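PDB 2D5W: peptide ABC transporter, peptide-binding protein from Thermus thermophilus, which binds oligopeptides, here a pentapeptide, and probably delivers them to an ABC transporter for uptake. Local coordinates for residues L24-N29 / M116-N120; F451-A455 / Y498-I503. All coordinates share one frame; numbering follows the deposited sequence.

Contacts 1 and 2 are both buried, and their centres lie about 10 Å apart. No direct hydrogen bond crosses between the two segments of either contact, and waters bridge both. Contact 1 joins two loops, mainly through aliphatic packing. Contact 2 joins the end of helix 449-452 to a loop, and its chemistry is more polar, with a stacked arginine and tyrosine. The two contacts touch through 116-120 and 498-503: the V118 O to G500 N and M116 O to Q499 NE2 pairs are probable hydrogen bonds. Both also meet helix 182-194, and both reach the bound peptide, contact 1 through R25, N29, L119 and N120 and contact 2 through Q501.

Contact 1: residues L24-N29 / M116-N120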
loop_
_atom_site.group_PDB
_atom_site.type_symbol
_atom_site.label_atom_id
_atom_site.label_comp_id
_atom_site.label_asym_id
_atom_site.label_seq_id
_atom_site.Cartn_x
_atom_site.Cartn_y
_atom_site.Cartn_z
ATOM N N LEU A 24 -10.539 -6.429 -4.649
ATOM C CA LEU A 24 -10.698 -5.880 -3.305
ATOM C C LEU A 24 -9.334 -5.932 -2.613
ATOM O O LEU A 24 -9.193 -5.534 -1.458
ATOM C CB LEU A 24 -11.738 -6.664 -2.500
ATOM C CG LEU A 24 -13.191 -6.496 -2.961
ATOM C CD1 LEU A 24 -14.106 -7.295 -2.046
ATOM C CD2 LEU A 24 -13.584 -5.023 -2.958
ATOM N N ARG A 25 -8.330 -6.428 -3.334
ATOM C CA ARG A 25 -6.956 -6.509 -2.839
ATOM C C ARG A 25 -6.805 -7.339 -1.574
ATOM O O ARG A 25 -5.929 -7.066 -0.744
ATOM C CB ARG A 25 -6.414 -5.094 -2.607
ATOM C CG ARG A 25 -6.529 -4.215 -3.846
ATOM C CD ARG A 25 -6.160 -2.767 -3.573
ATOM N NE ARG A 25 -6.265 -1.961 -4.786
ATOM C CZ ARG A 25 -6.010 -0.657 -4.847
ATOM N NH1 ARG A 25 -5.635 0.002 -3.759
ATOM N NH2 ARG A 25 -6.126 -0.012 -6.000
ATOM N N VAL A 26 -7.633 -8.371 -1.438
ATOM C CA VAL A 26 -7.578 -9.214 -0.252
ATOM C C VAL A 26 -6.448 -10.239 -0.296
ATOM O O VAL A 26 -5.965 -10.663 0.753
ATOM C CB VAL A 26 -8.922 -9.940 -0.004
ATOM C CG1 VAL A 26 -10.056 -8.923 0.039
ATOM C CG2 VAL A 26 -9.169 -10.980 -1.078
ATOM N N ILE A 27 -6.023 -10.638 -1.496
ATOM C CA ILE A 27 -4.924 -11.594 -1.625
ATOM C C ILE A 27 -3.605 -10.825 -1.623
ATOM O O ILE A 27 -2.649 -11.216 -0.952
ATOM C CB ILE A 27 -5.037 -12.426 -2.916
ATOM C CG1 ILE A 27 -6.329 -13.250 -2.878
ATOM C CG2 ILE A 27 -3.822 -13.340 -3.057
ATOM C CD1 ILE A 27 -6.531 -14.159 -4.066
ATOM N N SER A 28 -3.555 -9.737 -2.384
ATOM C CA SER A 28 -2.368 -8.895 -2.429
ATOM C C SER A 28 -2.735 -7.428 -2.502
ATOM O O SER A 28 -3.572 -7.019 -3.314
ATOM C CB SER A 28 -1.484 -9.214 -3.631
ATOM O OG SER A 28 -0.462 -8.230 -3.726
ATOM N N ASN A 29 -2.098 -6.640 -1.649
ATOM C CA ASN A 29 -2.307 -5.208 -1.636
ATOM C C ASN A 29 -0.954 -4.539 -1.907
ATOM O O ASN A 29 -0.708 -3.409 -1.499
ATOM C CB ASN A 29 -2.883 -4.763 -0.292
ATOM C CG ASN A 29 -3.293 -3.313 -0.298
ATOM O OD1 ASN A 29 -3.811 -2.811 -1.293
ATOM N ND2 ASN A 29 -3.076 -2.631 0.820
ATOM N N MET A 116 -15.981 -11.693 4.016
ATOM C CA MET A 116 -15.035 -11.337 2.959
ATOM C C MET A 116 -13.826 -10.750 3.696
ATOM O O MET A 116 -13.984 -9.866 4.536
ATOM C CB MET A 116 -15.662 -10.289 2.036
ATOM C CG MET A 116 -14.810 -9.869 0.841
ATOM S SD MET A 116 -14.435 -11.198 -0.325
ATOM C CE MET A 116 -16.087 -11.708 -0.817
ATOM N N PRO A 117 -12.606 -11.237 3.401
ATOM C CA PRO A 117 -11.411 -10.720 4.083
ATOM C C PRO A 117 -10.960 -9.337 3.619
ATOM O O PRO A 117 -9.822 -9.160 3.180
ATOM C CB PRO A 117 -10.369 -11.802 3.806
ATOM C CG PRO A 117 -10.738 -12.259 2.431
ATOM C CD PRO A 117 -12.255 -12.347 2.492
ATOM N N VAL A 118 -11.845 -8.354 3.740
ATOM C CA VAL A 118 -11.532 -6.998 3.314
ATOM C C VAL A 118 -10.466 -6.318 4.172
ATOM O O VAL A 118 -10.334 -6.586 5.369
ATOM C CB VAL A 118 -12.806 -6.110 3.291
ATOM C CG1 VAL A 118 -13.813 -6.669 2.283
ATOM C CG2 VAL A 118 -13.429 -6.040 4.686
ATOM N N LEU A 119 -9.712 -5.429 3.534
ATOM C CA LEU A 119 -8.652 -4.670 4.189
ATOM C C LEU A 119 -9.210 -3.612 5.127
ATOM O O LEU A 119 -8.609 -3.307 6.154
ATOM C CB LEU A 119 -7.792 -3.967 3.141
ATOM C CG LEU A 119 -6.989 -4.820 2.164
ATOM C CD1 LEU A 119 -6.525 -3.963 0.991
ATOM C CD2 LEU A 119 -5.805 -5.436 2.891
ATOM N N ASN A 120 -10.348 -3.039 4.757
ATOM C CA ASN A 120 -10.968 -1.993 5.562
ATOM C C ASN A 120 -12.425 -2.299 5.866
ATOM O O ASN A 120 -13.334 -1.836 5.173
ATOM C CB ASN A 120 -10.852 -0.633 4.860
ATOM C CG ASN A 120 -10.991 -0.734 3.355
ATOM O OD1 ASN A 120 -10.134 -1.307 2.679
ATOM N ND2 ASN A 120 -12.071 -0.175 2.819
HETATM O O HOH W 1 -10.536 -5.061 0.857
HETATM O O HOH W 2 -7.055 -8.646 3.192
#
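The flat amide of N29 carries the methyl CD1 of L119 over one face, with N29 CG and L119 CD1 3.5 Å apart. The bound peptide packs on N29 too, and Q501 touches it. N29 has its CG anti to the backbone N (chi1 -172°), which sets the amide under that methyl. This is a meeting of two loops beside the peptide site of a family 5 solute-binding protein, and 116-120 bends there in an inverse gamma turn centred on P117. V118 N closes the turn on M116 O at 2.7 Å. L119 CD1 also rests 3.6 Å from R25 O. With an alanine in place of L119 both methyls would be gone, and the N29 amide would probably lose the cover on that face and be freer to turn. V26 packs against the turn. Its CB lies 3.8 Å from P117 CG, and its CG1 comes within 3.2 Å of P117 O, a close approach. L24 CD1 meets M116 CG at 3.9 Å, the two side chains crossing at about a right angle, and helix 101-112 packs on both. A water joins the backbones: it donates to L24 O at 2.7 Å and accepts from L119 N at 2.8 Å.

Contact 2: residues F451-A455 / Y498-I503; sequences FIQRA and YQGQNI
R454 lays its guanidinium flat on the ring of Y498, and this is the tightly packed side of the contact. The planes are 22° apart. Y498 CD2 sits over the middle of the guanidinium, 3.3 Å from R454 CZ. The cation-pi contact is off-centre, with CZ 3.9 Å from the ring centroid. The CB of R454 points away from 498-503, but the chain bends at chi2 (-68°) and swings the charged end back over the ring. The group is held within its own plane as well: R454 NH2 donates to Q453 O at 3.0 Å, approaching from above the carbonyl plane. The same NH2 gives a hydrogen bond to a water that in turn donates to Y498 O. N186 of helix 182-194 adds a weak bond from R454 NH1, and Y498 packs on that helix too.

A second close patch lies at I503. Its CG2 rests 3.6 Å from I452 O, and A455 CB is 3.3 Å from I503 O. A water there accepts from A455 N and lies 2.8 Å from both I452 O and I503 O.

The side near Q453 is looser. Q453 CG and I503 CG2 are 4.3 Å apart, and partly exposed Q453 meets Q501 through a water, which donates to Q453 OE1 and accepts from Q501 NE2. Q501 NE2 also hydrogen-bonds the backbone of the bound peptide. The contact thus joins the end of helix 449-452 to a loop lining the ligand cleft of a type 2 periplasmic-binding-protein fold.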
loop_
_atom_site.group_PDB
_atom_site.type_symbol
_atom_site.label_atom_id
_atom_site.label_comp_id
_atom_site.label_asym_id
_atom_site.label_seq_id
_atom_site.Cartn_x
_atom_site.Cartn_y
_atom_site.Cartn_z
ATOM N N PHE A 451 0.693 -14.663 4.372
ATOM C CA PHE A 451 1.889 -14.413 5.163
ATOM C C PHE A 451 1.686 -13.161 6.015
ATOM O O PHE A 451 1.531 -13.250 7.231
ATOM C CB PHE A 451 3.140 -14.222 4.300
ATOM C CG PHE A 451 4.413 -14.153 5.109
ATOM C CD1 PHE A 451 5.023 -15.316 5.570
ATOM C CD2 PHE A 451 4.968 -12.927 5.460
ATOM C CE1 PHE A 451 6.165 -15.259 6.371
ATOM C CE2 PHE A 451 6.113 -12.862 6.261
ATOM C CZ PHE A 451 6.709 -14.029 6.716
ATOM N N ILE A 452 1.650 -11.998 5.373
ATOM C CA ILE A 452 1.525 -10.742 6.104
ATOM C C ILE A 452 0.310 -10.630 7.023
ATOM O O ILE A 452 0.420 -10.089 8.126
ATOM C CB ILE A 452 1.576 -9.525 5.124
ATOM C CG1 ILE A 452 1.571 -8.211 5.908
ATOM C CG2 ILE A 452 0.415 -9.574 4.150
ATOM C CD1 ILE A 452 1.973 -7.005 5.071
ATOM N N GLN A 453 -0.833 -11.156 6.592
ATOM C CA GLN A 453 -2.055 -11.080 7.386
ATOM C C GLN A 453 -2.336 -12.321 8.234
ATOM O O GLN A 453 -3.482 -12.586 8.595
ATOM C CB GLN A 453 -3.239 -10.758 6.456
ATOM C CG GLN A 453 -3.197 -9.295 5.985
ATOM C CD GLN A 453 -3.868 -9.022 4.644
ATOM O OE1 GLN A 453 -3.826 -7.893 4.150
ATOM N NE2 GLN A 453 -4.483 -10.036 4.053
ATOM N N ARG A 454 -1.285 -13.064 8.579
ATOM C CA ARG A 454 -1.444 -14.271 9.385
ATOM C C ARG A 454 -0.508 -14.365 10.595
ATOM O O ARG A 454 -0.144 -15.463 11.024
ATOM C CB ARG A 454 -1.289 -15.513 8.500
ATOM C CG ARG A 454 -2.355 -15.632 7.406
ATOM C CD ARG A 454 -3.749 -15.897 7.973
ATOM N NE ARG A 454 -4.735 -16.125 6.914
ATOM C CZ ARG A 454 -5.305 -15.168 6.187
ATOM N NH1 ARG A 454 -6.181 -15.485 5.244
ATOM N NH2 ARG A 454 -5.024 -13.891 6.413
ATOM N N ALA A 455 -0.123 -13.220 11.152
ATOM C CA ALA A 455 0.732 -13.225 12.334
ATOM C C ALA A 455 -0.021 -13.876 13.500
ATOM O O ALA A 455 0.592 -14.472 14.389
ATOM C CB ALA A 455 1.140 -11.800 12.701
ATOM N N TYR A 498 -10.275 -12.612 9.071
ATOM C CA TYR A 498 -9.029 -12.081 8.529
ATOM C C TYR A 498 -9.145 -10.709 7.880
ATOM O O TYR A 498 -8.549 -10.456 6.827
ATOM C CB TYR A 498 -8.437 -13.086 7.534
ATOM C CG TYR A 498 -8.320 -14.483 8.098
ATOM C CD1 TYR A 498 -9.304 -15.439 7.850
ATOM C CD2 TYR A 498 -7.234 -14.845 8.892
ATOM C CE1 TYR A 498 -9.207 -16.726 8.379
ATOM C CE2 TYR A 498 -7.129 -16.129 9.428
ATOM C CZ TYR A 498 -8.117 -17.060 9.165
ATOM O OH TYR A 498 -8.012 -18.329 9.692
ATOM N N GLN A 499 -9.888 -9.816 8.525
ATOM C CA GLN A 499 -10.078 -8.463 8.015
ATOM C C GLN A 499 -9.158 -7.456 8.703
ATOM O O GLN A 499 -8.778 -7.635 9.863
ATOM C CB GLN A 499 -11.533 -8.030 8.219
ATOM C CG GLN A 499 -12.551 -8.951 7.563
ATOM C CD GLN A 499 -13.992 -8.600 7.903
ATOM O OE1 GLN A 499 -14.277 -8.000 8.944
ATOM N NE2 GLN A 499 -14.914 -8.997 7.035
ATOM N N GLY A 500 -8.797 -6.399 7.983
ATOM C CA GLY A 500 -7.959 -5.369 8.573
ATOM C C GLY A 500 -6.473 -5.434 8.281
ATOM O O GLY A 500 -5.969 -6.421 7.742
ATOM N N GLN A 501 -5.774 -4.370 8.670
ATOM C CA GLN A 501 -4.340 -4.254 8.443
ATOM C C GLN A 501 -3.483 -4.034 9.690
ATOM O O GLN A 501 -2.308 -3.693 9.570
ATOM C CB GLN A 501 -4.064 -3.133 7.435
ATOM C CG GLN A 501 -4.621 -3.395 6.046
ATOM C CD GLN A 501 -4.322 -2.261 5.088
ATOM O OE1 GLN A 501 -4.884 -1.174 5.203
ATOM N NE2 GLN A 501 -3.420 -2.505 4.148
ATOM N N ASN A 502 -4.065 -4.196 10.875
ATOM C CA ASN A 502 -3.299 -4.072 12.122
ATOM C C ASN A 502 -2.684 -5.469 12.246
ATOM O O ASN A 502 -3.095 -6.286 13.075
ATOM C CB ASN A 502 -4.236 -3.783 13.298
ATOM C CG ASN A 502 -3.493 -3.556 14.607
ATOM O OD1 ASN A 502 -2.340 -3.965 14.775
ATOM N ND2 ASN A 502 -4.165 -2.914 15.555
ATOM N N ILE A 503 -1.692 -5.721 11.397
ATOM C CA ILE A 503 -1.048 -7.021 11.298
ATOM C C ILE A 503 -0.256 -7.503 12.503
ATOM O O ILE A 503 -0.035 -8.704 12.647
ATOM C CB ILE A 503 -0.158 -7.079 10.023
ATOM C CG1 ILE A 503 0.930 -6.001 10.075
ATOM C CG2 ILE A 503 -1.030 -6.870 8.778
ATOM C CD1 ILE A 503 2.022 -6.247 11.078
HETATM O O HOH W 3 -0.866 -10.444 10.567
HETATM O O HOH W 4 -2.198 -5.403 4.430
HETATM O O HOH W 5 -6.524 -11.640 5.126
#